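Acyl-coa oxidase (Arabidopsis thaliana, PDB 1W07) oxidises medium- and long-chain acyl-CoAs to 2-trans-enoyl-CoAs with bound FAD, passing the electrons to oxygen to form hydrogen peroxide in the peroxisome. Local coordinates at residues Lys381-Thr386 with Ala522-Cys527; Ala341-Phe346 with Leu529-Lys534; Asp36-Leu41 with Arg90-Gln95; His71-Ile76 with Ala97-His102. The protein carries 1 engineered substitution. All blocks are in the same frame, centred on the assembly; numbering follows the deposited sequence.

In the fold
All four contacts are helix against helix, with apolar side chains doing most of the touching, yet their place in the fold changes the details. Interactions 1 and 2 share helix 516-538, which lies against the consecutive helices 370-398 and 328-363; they meet where Leu383 CD2 packs 3.6 Å from Val531 CG2. Interactions 3 and 4 lie in the N-terminal helical part, their centres about 12 Å apart, joined by Arg90 on Val99 and Ile93 on Ala72. Interactions 2 and 3 are wholly buried: a valine methyl against an alanine and a phenyl edge, with a bridging water, and a CH-pi contact. Interaction 1 is partly buried, through branched aliphatic groups; interaction 4, mostly buried, sets one ring edge against a tyrosine hydroxyl, beside the second subunit.

Interaction 1: residues Lys381-Thr386 with Ala522-Cys527; sequences KSLTTT and AAIAHC
Leu383 of helix 370-398 packs between Ile524 and Cys527 of helix 516-538, an apolar helix-helix contact that joins the C-alpha1 helices of the acyl-CoA oxidase fold to the helices of its C-terminal region. The two branches of the leucine divide the work. Its CD1 methyl lies 3.9 Å from the branch methyl CG2 of Ile524, the two side chains meeting at a slant. The other methyl, CD2, reaches a neighbouring turn of the opposing helix, 4.0 Å from Cys527 CB and 3.8 Å from Cys527 O, so that it rests on backbone as well as side chain. The fork is carried to this position because CG stands opposite the backbone N of Leu383 (chi1 -167°). Ile524 and Cys527 are three residues apart on their helix and therefore offer neighbouring surfaces to a single leucine.

Away from this contact, helix 370-398 packs on helix 278-309 and carries polar groups that bond to the region around residues 420-427. Lys381 NZ hydrogen-bonds to the carbonyls of Ala420, Tyr423 and Gly425 and to Asn427 OD1, bonds that probably help to hold the loop carrying Glu424, the inferred proton acceptor, and Asp426, an FAD-binding residue. The side chain of Ile524 lies about 12 Å from the bound FAD. Threonine hydroxyls turn back onto their own helix: Thr385 OG1 donates to Lys381 O at 2.7 Å. Thr386 OG1 does likewise to Ser382 O at 2.9 Å, reaching that carbonyl from the face opposite to the one approached by Thr386 N.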
# COMPACT_ATOMS: atom_id res chain seq x y z
N LYS B 381 -17.62 7.77 1.59
CA LYS B 381 -16.62 7.91 0.53
C LYS B 381 -15.26 7.67 1.16
O LYS B 381 -14.43 6.94 0.62
CB LYS B 381 -16.70 9.32 -0.10
CG LYS B 381 -15.72 9.57 -1.24
CD LYS B 381 -14.34 9.94 -0.71
CE LYS B 381 -13.37 10.27 -1.84
NZ LYS B 381 -12.02 10.58 -1.30
N SER B 382 -15.03 8.27 2.33
CA SER B 382 -13.77 8.12 3.07
C SER B 382 -13.54 6.70 3.55
O SER B 382 -12.47 6.12 3.38
CB SER B 382 -13.76 9.04 4.29
OG SER B 382 -12.53 8.96 4.96
N LEU B 383 -14.57 6.14 4.19
CA LEU B 383 -14.46 4.80 4.72
C LEU B 383 -14.17 3.73 3.67
O LEU B 383 -13.21 2.98 3.79
CB LEU B 383 -15.74 4.43 5.49
CG LEU B 383 -15.63 3.18 6.37
CD1 LEU B 383 -15.01 3.57 7.70
CD2 LEU B 383 -17.01 2.58 6.61
N THR B 384 -15.00 3.67 2.63
CA THR B 384 -14.85 2.67 1.57
C THR B 384 -13.57 2.79 0.76
O THR B 384 -12.95 1.77 0.42
CB THR B 384 -16.06 2.67 0.62
OG1 THR B 384 -16.16 3.93 -0.07
CG2 THR B 384 -17.35 2.45 1.41
N THR B 385 -13.16 4.02 0.42
CA THR B 385 -11.95 4.19 -0.38
C THR B 385 -10.73 3.78 0.40
O THR B 385 -9.83 3.15 -0.14
CB THR B 385 -11.77 5.64 -0.87
OG1 THR B 385 -11.80 6.54 0.24
CG2 THR B 385 -12.86 6.00 -1.84
N THR B 386 -10.68 4.17 1.67
CA THR B 386 -9.56 3.82 2.53
C THR B 386 -9.52 2.30 2.66
O THR B 386 -8.48 1.67 2.43
CB THR B 386 -9.73 4.48 3.93
OG1 THR B 386 -9.62 5.91 3.77
CG2 THR B 386 -8.67 3.98 4.93
N ALA B 522 -14.23 8.62 16.01
CA ALA B 522 -15.66 8.57 16.30
C ALA B 522 -16.48 8.62 15.01
O ALA B 522 -17.50 7.95 14.88
CB ALA B 522 -16.07 9.73 17.23
N ALA B 523 -16.02 9.44 14.06
CA ALA B 523 -16.70 9.58 12.78
C ALA B 523 -16.59 8.27 12.00
O ALA B 523 -17.53 7.85 11.33
CB ALA B 523 -16.09 10.74 11.99
N ILE B 524 -15.44 7.62 12.09
CA ILE B 524 -15.23 6.33 11.42
C ILE B 524 -16.16 5.29 12.01
O ILE B 524 -16.75 4.50 11.26
CB ILE B 524 -13.76 5.85 11.56
CG1 ILE B 524 -12.88 6.66 10.58
CG2 ILE B 524 -13.66 4.34 11.30
CD1 ILE B 524 -11.41 6.44 10.79
N ALA B 525 -16.29 5.27 13.34
CA ALA B 525 -17.19 4.30 14.00
C ALA B 525 -18.62 4.51 13.53
O ALA B 525 -19.36 3.55 13.33
CB ALA B 525 -17.10 4.43 15.55
N HIS B 526 -19.02 5.77 13.35
CA HIS B 526 -20.36 6.08 12.88
C HIS B 526 -20.56 5.52 11.47
O HIS B 526 -21.55 4.85 11.19
CB HIS B 526 -20.58 7.58 12.87
CG HIS B 526 -21.90 7.99 12.29
ND1 HIS B 526 -23.10 7.77 12.93
CD2 HIS B 526 -22.21 8.63 11.14
CE1 HIS B 526 -24.08 8.25 12.20
NE2 HIS B 526 -23.57 8.78 11.11
N CYS B 527 -19.62 5.79 10.58
CA CYS B 527 -19.70 5.29 9.20
C CYS B 527 -19.73 3.77 9.13
O CYS B 527 -20.41 3.21 8.27
CB CYS B 527 -18.51 5.79 8.38
SG CYS B 527 -18.51 7.57 8.20

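Interaction 2: residues Ala341-Phe346 with Leu529-Lys534; sequences AYAFRF and LIVVSK
Val531 directs one methyl, CG1, at both Ala343 and Phe344, a buried contact between two long helices, 328-363 of the C-alpha1 bundle and 516-538 of the C-terminal helical region. The valine side chain leaves its helix toward the partner, and CG1 lies opposite the backbone N (chi1 -179°), which sets it 4.0 Å from Ala343 CB. The small alanine allows the backbones close together, with Ala343 CA and Val531 CA 6.7 Å apart. Phe344 behaves differently: its side chain starts out away from the other helix, but the ring bends back and presents an edge. Val531 CG1 sits near the plane of that ring, 4.3 Å from CD1, so it meets the rim and not the pi face. Elsewhere the ring packs on Thr384, Ala387 and Thr388 of helix 370-398 and on Tyr559 of helix 548-566. Farther along, Phe346 packs edge-to-face with Phe535, and Lys534 makes a cation-pi contact with Trp350.

Polar linkage between the helices comes from a water that donates to a backbone carbonyl on each: 2.7 Å to Ala343 O and 3.1 Å to Val531 O.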
# COMPACT_ATOMS: atom_id res chain seq x y z
N ALA B 341 -16.34 -6.33 0.22
CA ALA B 341 -16.71 -6.06 -1.17
C ALA B 341 -18.24 -6.07 -1.26
O ALA B 341 -18.84 -5.14 -1.79
CB ALA B 341 -16.11 -7.12 -2.10
N TYR B 342 -18.88 -7.11 -0.73
CA TYR B 342 -20.35 -7.16 -0.78
C TYR B 342 -20.95 -6.05 0.10
O TYR B 342 -21.93 -5.41 -0.27
CB TYR B 342 -20.85 -8.52 -0.32
CG TYR B 342 -20.75 -9.61 -1.39
CD1 TYR B 342 -19.52 -10.17 -1.72
CD2 TYR B 342 -21.88 -10.07 -2.05
CE1 TYR B 342 -19.41 -11.17 -2.69
CE2 TYR B 342 -21.80 -11.06 -3.03
CZ TYR B 342 -20.56 -11.61 -3.34
OH TYR B 342 -20.47 -12.60 -4.30
N ALA B 343 -20.36 -5.83 1.27
CA ALA B 343 -20.84 -4.80 2.15
C ALA B 343 -20.84 -3.43 1.45
O ALA B 343 -21.82 -2.68 1.55
CB ALA B 343 -20.00 -4.75 3.41
N PHE B 344 -19.77 -3.10 0.74
CA PHE B 344 -19.66 -1.82 0.04
C PHE B 344 -20.57 -1.77 -1.17
O PHE B 344 -21.06 -0.71 -1.55
CB PHE B 344 -18.21 -1.55 -0.39
CG PHE B 344 -17.24 -1.43 0.75
CD1 PHE B 344 -17.68 -1.29 2.07
CD2 PHE B 344 -15.87 -1.42 0.50
CE1 PHE B 344 -16.77 -1.15 3.11
CE2 PHE B 344 -14.96 -1.28 1.52
CZ PHE B 344 -15.40 -1.14 2.84
N ARG B 345 -20.82 -2.92 -1.78
CA ARG B 345 -21.74 -2.99 -2.92
C ARG B 345 -23.17 -2.62 -2.43
O ARG B 345 -23.85 -1.78 -3.02
CB ARG B 345 -21.73 -4.43 -3.45
CG ARG B 345 -22.42 -4.64 -4.78
CD ARG B 345 -21.65 -3.93 -5.86
NE ARG B 345 -22.05 -4.36 -7.18
CZ ARG B 345 -21.38 -4.07 -8.29
NH1 ARG B 345 -20.26 -3.35 -8.22
NH2 ARG B 345 -21.82 -4.50 -9.46
N PHE B 346 -23.61 -3.24 -1.33
CA PHE B 346 -24.94 -2.98 -0.78
C PHE B 346 -25.08 -1.54 -0.24
O PHE B 346 -26.11 -0.89 -0.44
CB PHE B 346 -25.26 -4.01 0.31
CG PHE B 346 -25.31 -5.44 -0.20
CD1 PHE B 346 -24.89 -6.50 0.60
CD2 PHE B 346 -25.75 -5.72 -1.50
CE1 PHE B 346 -24.91 -7.82 0.12
CE2 PHE B 346 -25.77 -7.03 -1.99
CZ PHE B 346 -25.35 -8.08 -1.18
N LEU B 529 -20.95 1.76 11.42
CA LEU B 529 -22.28 1.37 11.88
C LEU B 529 -23.23 1.42 10.68
O LEU B 529 -24.03 0.51 10.47
CB LEU B 529 -22.77 2.32 12.96
CG LEU B 529 -24.27 2.30 13.28
CD1 LEU B 529 -24.71 0.94 13.83
CD2 LEU B 529 -24.56 3.40 14.29
N ILE B 530 -23.15 2.50 9.90
CA ILE B 530 -24.00 2.64 8.72
C ILE B 530 -23.82 1.46 7.75
O ILE B 530 -24.80 0.89 7.25
CB ILE B 530 -23.69 3.98 8.00
CG1 ILE B 530 -24.09 5.16 8.89
CG2 ILE B 530 -24.41 4.03 6.66
CD1 ILE B 530 -23.77 6.55 8.31
N VAL B 531 -22.57 1.09 7.46
CA VAL B 531 -22.31 -0.01 6.54
C VAL B 531 -22.89 -1.30 7.12
O VAL B 531 -23.56 -2.07 6.42
CB VAL B 531 -20.78 -0.17 6.30
CG1 VAL B 531 -20.53 -1.30 5.31
CG2 VAL B 531 -20.19 1.13 5.75
N VAL B 532 -22.66 -1.55 8.40
CA VAL B 532 -23.17 -2.76 9.02
C VAL B 532 -24.69 -2.81 9.00
O VAL B 532 -25.27 -3.86 8.70
CB VAL B 532 -22.71 -2.88 10.49
CG1 VAL B 532 -23.35 -4.10 11.12
CG2 VAL B 532 -21.20 -2.98 10.58
N SER B 533 -25.34 -1.69 9.30
CA SER B 533 -26.80 -1.62 9.33
C SER B 533 -27.42 -1.82 7.96
O SER B 533 -28.49 -2.40 7.85
CB SER B 533 -27.27 -0.29 9.94
OG SER B 533 -27.10 0.78 9.03
N LYS B 534 -26.76 -1.33 6.91
CA LYS B 534 -27.28 -1.49 5.56
C LYS B 534 -27.13 -2.92 5.04
O LYS B 534 -27.93 -3.37 4.22
CB LYS B 534 -26.61 -0.51 4.60
CG LYS B 534 -26.81 0.93 5.01
CD LYS B 534 -28.29 1.25 5.12
CE LYS B 534 -28.51 2.59 5.78
NZ LYS B 534 -29.97 2.88 5.84
O HOH W 1 -23.82 -2.54 3.36

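Interaction 3: residues Asp36-Leu41 with Arg90-Gln95; sequences DRIARL and RHFIDQ
Ala39 and Phe92 form the heart of this contact, a CH-pi interaction between helix 29-43 and the last turn of helix 83-93. The methyl CB of Ala39 stands almost directly over the middle of the Phe92 ring, 3.6 Å from its centroid and 8° off the ring normal. Ala39 CA comes close as well, 3.7 Å from Phe92 CD1, so the ring lies against the helix backbone at a point where a methyl is the whole side chain. The opposite face of the ring is filled by the preceding residue: His91 CD2 sits 3.5 Å above the plane of the Phe92 ring, over its centre. The phenyl group is thus clasped between a methyl and an imidazole C-H.

A further apolar contact is looser. Ile38 CG2 touches the same ring at CD1, 4.4 Å away, while the rest of that isoleucine leads off to Glu85, Arg88 and Leu89.

Charged groups of the two segments find their partners elsewhere. Past the helix, Asp94 adopts a positive phi, and its OD1 forms salt bridges with Lys50 and Arg298; Arg37 pairs with Glu85.

Helix 83-93 of the N-terminal helical domain lies against helix 29-43; Phe92 also pairs edge-to-face with Tyr613 of helix 611-614, and Arg90 reaches Val99 and Trp103 of helix 98-113.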
# COMPACT_ATOMS: atom_id res chain seq x y z
N ASP B 36 -22.84 -8.07 -18.90
CA ASP B 36 -22.25 -9.29 -19.41
C ASP B 36 -22.00 -9.18 -20.91
O ASP B 36 -20.94 -9.58 -21.40
CB ASP B 36 -23.16 -10.48 -19.08
CG ASP B 36 -22.62 -11.79 -19.60
OD1 ASP B 36 -23.21 -12.34 -20.56
OD2 ASP B 36 -21.61 -12.30 -19.06
N ARG B 37 -22.96 -8.62 -21.62
CA ARG B 37 -22.87 -8.45 -23.07
C ARG B 37 -21.74 -7.50 -23.47
O ARG B 37 -20.90 -7.83 -24.29
CB ARG B 37 -24.19 -7.92 -23.62
CG ARG B 37 -24.29 -7.91 -25.13
CD ARG B 37 -25.30 -6.87 -25.58
NE ARG B 37 -26.53 -6.94 -24.80
CZ ARG B 37 -27.16 -5.88 -24.31
NH1 ARG B 37 -26.67 -4.66 -24.53
NH2 ARG B 37 -28.28 -6.02 -23.61
N ILE B 38 -21.74 -6.31 -22.88
CA ILE B 38 -20.73 -5.32 -23.19
C ILE B 38 -19.34 -5.80 -22.78
O ILE B 38 -18.35 -5.54 -23.47
CB ILE B 38 -21.03 -3.98 -22.51
CG1 ILE B 38 -22.41 -3.48 -22.93
CG2 ILE B 38 -19.97 -2.95 -22.89
CD1 ILE B 38 -22.55 -3.23 -24.43
N ALA B 39 -19.27 -6.51 -21.66
CA ALA B 39 -18.00 -7.03 -21.16
C ALA B 39 -17.37 -7.94 -22.21
O ALA B 39 -16.18 -7.81 -22.51
CB ALA B 39 -18.21 -7.80 -19.85
N ARG B 40 -18.16 -8.85 -22.77
CA ARG B 40 -17.66 -9.77 -23.79
C ARG B 40 -17.28 -9.02 -25.06
O ARG B 40 -16.31 -9.37 -25.73
CB ARG B 40 -18.70 -10.85 -24.08
CG ARG B 40 -18.85 -11.87 -22.96
CD ARG B 40 -20.29 -12.29 -22.77
NE ARG B 40 -20.85 -13.00 -23.92
CZ ARG B 40 -20.61 -14.28 -24.18
NH1 ARG B 40 -19.84 -15.00 -23.37
NH2 ARG B 40 -21.15 -14.86 -25.25
N LEU B 41 -18.05 -7.98 -25.37
CA LEU B 41 -17.80 -7.17 -26.56
C LEU B 41 -16.43 -6.49 -26.48
O LEU B 41 -15.71 -6.40 -27.48
CB LEU B 41 -18.88 -6.11 -26.69
CG LEU B 41 -18.76 -5.20 -27.91
CD1 LEU B 41 -19.00 -6.01 -29.17
CD2 LEU B 41 -19.77 -4.06 -27.80
N ARG B 90 -17.05 1.90 -21.66
CA ARG B 90 -15.89 2.60 -21.12
C ARG B 90 -15.40 1.91 -19.84
O ARG B 90 -14.20 1.83 -19.59
CB ARG B 90 -16.23 4.06 -20.81
CG ARG B 90 -16.47 4.93 -22.04
CD ARG B 90 -16.52 6.40 -21.65
NE ARG B 90 -17.71 6.71 -20.85
CZ ARG B 90 -18.91 6.95 -21.37
NH1 ARG B 90 -19.09 6.92 -22.68
NH2 ARG B 90 -19.93 7.21 -20.57
N HIS B 91 -16.35 1.42 -19.05
CA HIS B 91 -16.03 0.73 -17.81
C HIS B 91 -15.13 -0.48 -18.07
O HIS B 91 -14.11 -0.66 -17.40
CB HIS B 91 -17.32 0.28 -17.12
CG HIS B 91 -17.10 -0.63 -15.95
ND1 HIS B 91 -16.57 -0.20 -14.76
CD2 HIS B 91 -17.34 -1.95 -15.81
CE1 HIS B 91 -16.48 -1.22 -13.92
NE2 HIS B 91 -16.94 -2.30 -14.53
N PHE B 92 -15.51 -1.32 -19.03
CA PHE B 92 -14.68 -2.49 -19.30
C PHE B 92 -13.40 -2.22 -20.09
O PHE B 92 -12.45 -3.00 -20.01
CB PHE B 92 -15.53 -3.59 -19.94
CG PHE B 92 -16.55 -4.17 -18.99
CD1 PHE B 92 -17.91 -3.89 -19.14
CD2 PHE B 92 -16.15 -4.97 -17.93
CE1 PHE B 92 -18.85 -4.39 -18.25
CE2 PHE B 92 -17.08 -5.48 -17.02
CZ PHE B 92 -18.43 -5.20 -17.18
N ILE B 93 -13.35 -1.13 -20.84
CA ILE B 93 -12.13 -0.77 -21.57
C ILE B 93 -11.05 -0.59 -20.48
O ILE B 93 -9.85 -0.80 -20.72
CB ILE B 93 -12.33 0.54 -22.39
CG1 ILE B 93 -13.24 0.25 -23.59
CG2 ILE B 93 -10.99 1.11 -22.84
CD1 ILE B 93 -13.58 1.49 -24.42
N ASP B 94 -11.50 -0.18 -19.29
CA ASP B 94 -10.65 -0.06 -18.12
C ASP B 94 -9.36 0.74 -18.30
O ASP B 94 -8.28 0.29 -17.94
CB ASP B 94 -10.33 -1.47 -17.65
CG ASP B 94 -9.73 -1.51 -16.26
OD1 ASP B 94 -8.87 -2.38 -16.03
OD2 ASP B 94 -10.13 -0.70 -15.41
N GLN B 95 -9.47 1.94 -18.86
CA GLN B 95 -8.27 2.73 -19.07
C GLN B 95 -8.51 4.21 -18.83
O GLN B 95 -9.17 4.89 -19.61
CB GLN B 95 -7.72 2.49 -20.48
CG GLN B 95 -6.35 3.13 -20.73
CD GLN B 95 -5.49 2.33 -21.69
OE1 GLN B 95 -5.41 1.10 -21.59
NE2 GLN B 95 -4.84 3.02 -22.62

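Interaction 4: residues His71-Ile76 with Ala97-His102; sequences HAFKRI and AYVDLH
The first turn of helix 98-113, whose Leu101 touches the FAD, receives the ring of Phe73 from helix 58-78 against Tyr98 and Val99. Phe73 reaches across from the opposite direction to both partners, bridging backbones that are well apart: Phe73 CA and Val99 CA are 10.2 Å from each other. The phenyl meets the tyrosine hydroxyl with its rim, Tyr98 OH lying near the ring plane, 3.6 Å from Phe73 CE1. Its CZ also packs on one branch of the valine, 3.7 Å from Val99 CG2. That same methyl sits 3.5 Å above the plane of the Tyr98 ring, offset toward its rim, so Val99 wedges against both aromatic groups.

Tyr98 gets there with CG set between its backbone N and carbonyl carbon (chi1 70°), which turns the ring toward helix 58-78. Both helices belong to the all-alpha N-terminal domain of the acyl-CoA oxidase fold, and here they line the dimer interface, where Phe73 packs on Val654 and Tyr98 on Leu651 of the second subunit. Tyr98 also lies beside the loops carrying Ile132 and Val182.

A side chain of the first turn bonds back to the residue before the helix. Asp100 OD2 accepts a hydrogen bond from Ala97 N at 3.0 Å, nearly straight at 164°, with the N-H arriving from above the carboxylate plane.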
# COMPACT_ATOMS: atom_id res chain seq x y z
N HIS B 71 -11.86 4.63 -30.97
CA HIS B 71 -12.47 3.39 -31.38
C HIS B 71 -13.79 3.20 -30.63
O HIS B 71 -14.76 2.69 -31.18
CB HIS B 71 -11.52 2.22 -31.11
CG HIS B 71 -12.01 0.91 -31.62
ND1 HIS B 71 -12.11 0.62 -32.97
CD2 HIS B 71 -12.45 -0.19 -30.97
CE1 HIS B 71 -12.59 -0.60 -33.12
NE2 HIS B 71 -12.80 -1.12 -31.92
N ALA B 72 -13.81 3.64 -29.37
CA ALA B 72 -15.00 3.55 -28.53
C ALA B 72 -16.13 4.37 -29.14
O ALA B 72 -17.26 3.91 -29.24
CB ALA B 72 -14.70 4.07 -27.13
N PHE B 73 -15.81 5.61 -29.53
CA PHE B 73 -16.79 6.49 -30.15
C PHE B 73 -17.37 5.79 -31.37
O PHE B 73 -18.59 5.77 -31.57
CB PHE B 73 -16.14 7.80 -30.58
CG PHE B 73 -15.54 8.59 -29.45
CD1 PHE B 73 -14.43 9.41 -29.67
CD2 PHE B 73 -16.08 8.53 -28.17
CE1 PHE B 73 -13.87 10.15 -28.63
CE2 PHE B 73 -15.52 9.27 -27.12
CZ PHE B 73 -14.42 10.07 -27.35
N LYS B 74 -16.49 5.22 -32.19
CA LYS B 74 -16.90 4.50 -33.40
C LYS B 74 -17.83 3.34 -33.10
O LYS B 74 -18.88 3.19 -33.73
CB LYS B 74 -15.67 3.97 -34.14
CG LYS B 74 -14.86 5.05 -34.84
CD LYS B 74 -15.39 5.32 -36.24
CE LYS B 74 -15.13 4.15 -37.17
NZ LYS B 74 -15.56 4.41 -38.58
N ARG B 75 -17.45 2.52 -32.12
CA ARG B 75 -18.26 1.36 -31.76
C ARG B 75 -19.63 1.75 -31.23
O ARG B 75 -20.62 1.09 -31.54
CB ARG B 75 -17.53 0.50 -30.71
CG ARG B 75 -16.18 -0.00 -31.18
CD ARG B 75 -16.29 -0.78 -32.48
NE ARG B 75 -16.97 -2.06 -32.27
CZ ARG B 75 -17.71 -2.66 -33.20
NH1 ARG B 75 -17.86 -2.12 -34.40
NH2 ARG B 75 -18.30 -3.81 -32.92
N ILE B 76 -19.70 2.82 -30.45
CA ILE B 76 -20.98 3.26 -29.91
C ILE B 76 -21.93 3.66 -31.03
O ILE B 76 -23.14 3.42 -30.95
CB ILE B 76 -20.80 4.45 -28.95
CG1 ILE B 76 -19.98 4.01 -27.73
CG2 ILE B 76 -22.16 4.97 -28.52
CD1 ILE B 76 -19.61 5.16 -26.79
N ALA B 97 -8.76 7.92 -18.91
CA ALA B 97 -8.61 8.77 -20.08
C ALA B 97 -9.45 10.03 -19.95
O ALA B 97 -10.38 10.09 -19.15
CB ALA B 97 -9.02 7.99 -21.34
N TYR B 98 -9.12 11.03 -20.75
CA TYR B 98 -9.80 12.32 -20.73
C TYR B 98 -11.31 12.18 -20.80
O TYR B 98 -12.04 12.99 -20.24
CB TYR B 98 -9.31 13.19 -21.89
CG TYR B 98 -9.75 12.69 -23.24
CD1 TYR B 98 -10.94 13.14 -23.81
CD2 TYR B 98 -8.98 11.79 -23.96
CE1 TYR B 98 -11.35 12.71 -25.06
CE2 TYR B 98 -9.38 11.35 -25.22
CZ TYR B 98 -10.55 11.81 -25.77
OH TYR B 98 -10.93 11.39 -27.02
N VAL B 99 -11.76 11.15 -21.51
CA VAL B 99 -13.18 10.90 -21.67
C VAL B 99 -13.89 10.79 -20.32
O VAL B 99 -15.05 11.19 -20.19
CB VAL B 99 -13.43 9.60 -22.48
CG1 VAL B 99 -14.90 9.25 -22.48
CG2 VAL B 99 -12.95 9.78 -23.92
N ASP B 100 -13.21 10.25 -19.32
CA ASP B 100 -13.83 10.09 -18.01
C ASP B 100 -14.20 11.43 -17.39
O ASP B 100 -15.25 11.56 -16.76
CB ASP B 100 -12.92 9.32 -17.05
CG ASP B 100 -12.42 8.00 -17.63
OD1 ASP B 100 -13.17 7.35 -18.39
OD2 ASP B 100 -11.28 7.61 -17.31
N LEU B 101 -13.34 12.43 -17.57
CA LEU B 101 -13.59 13.74 -17.00
C LEU B 101 -14.59 14.54 -17.82
O LEU B 101 -15.37 15.32 -17.27
CB LEU B 101 -12.28 14.53 -16.85
CG LEU B 101 -11.38 14.18 -15.66
CD1 LEU B 101 -12.17 14.31 -14.37
CD2 LEU B 101 -10.84 12.76 -15.79
N HIS B 102 -14.56 14.35 -19.13
CA HIS B 102 -15.49 15.02 -20.02
C HIS B 102 -16.93 14.68 -19.62
O HIS B 102 -17.75 15.56 -19.39
CB HIS B 102 -15.24 14.57 -21.45
CG HIS B 102 -16.18 15.19 -22.44
ND1 HIS B 102 -16.06 16.50 -22.86
CD2 HIS B 102 -17.26 14.69 -23.08
CE1 HIS B 102 -17.02 16.77 -23.72
NE2 HIS B 102 -17.76 15.69 -23.88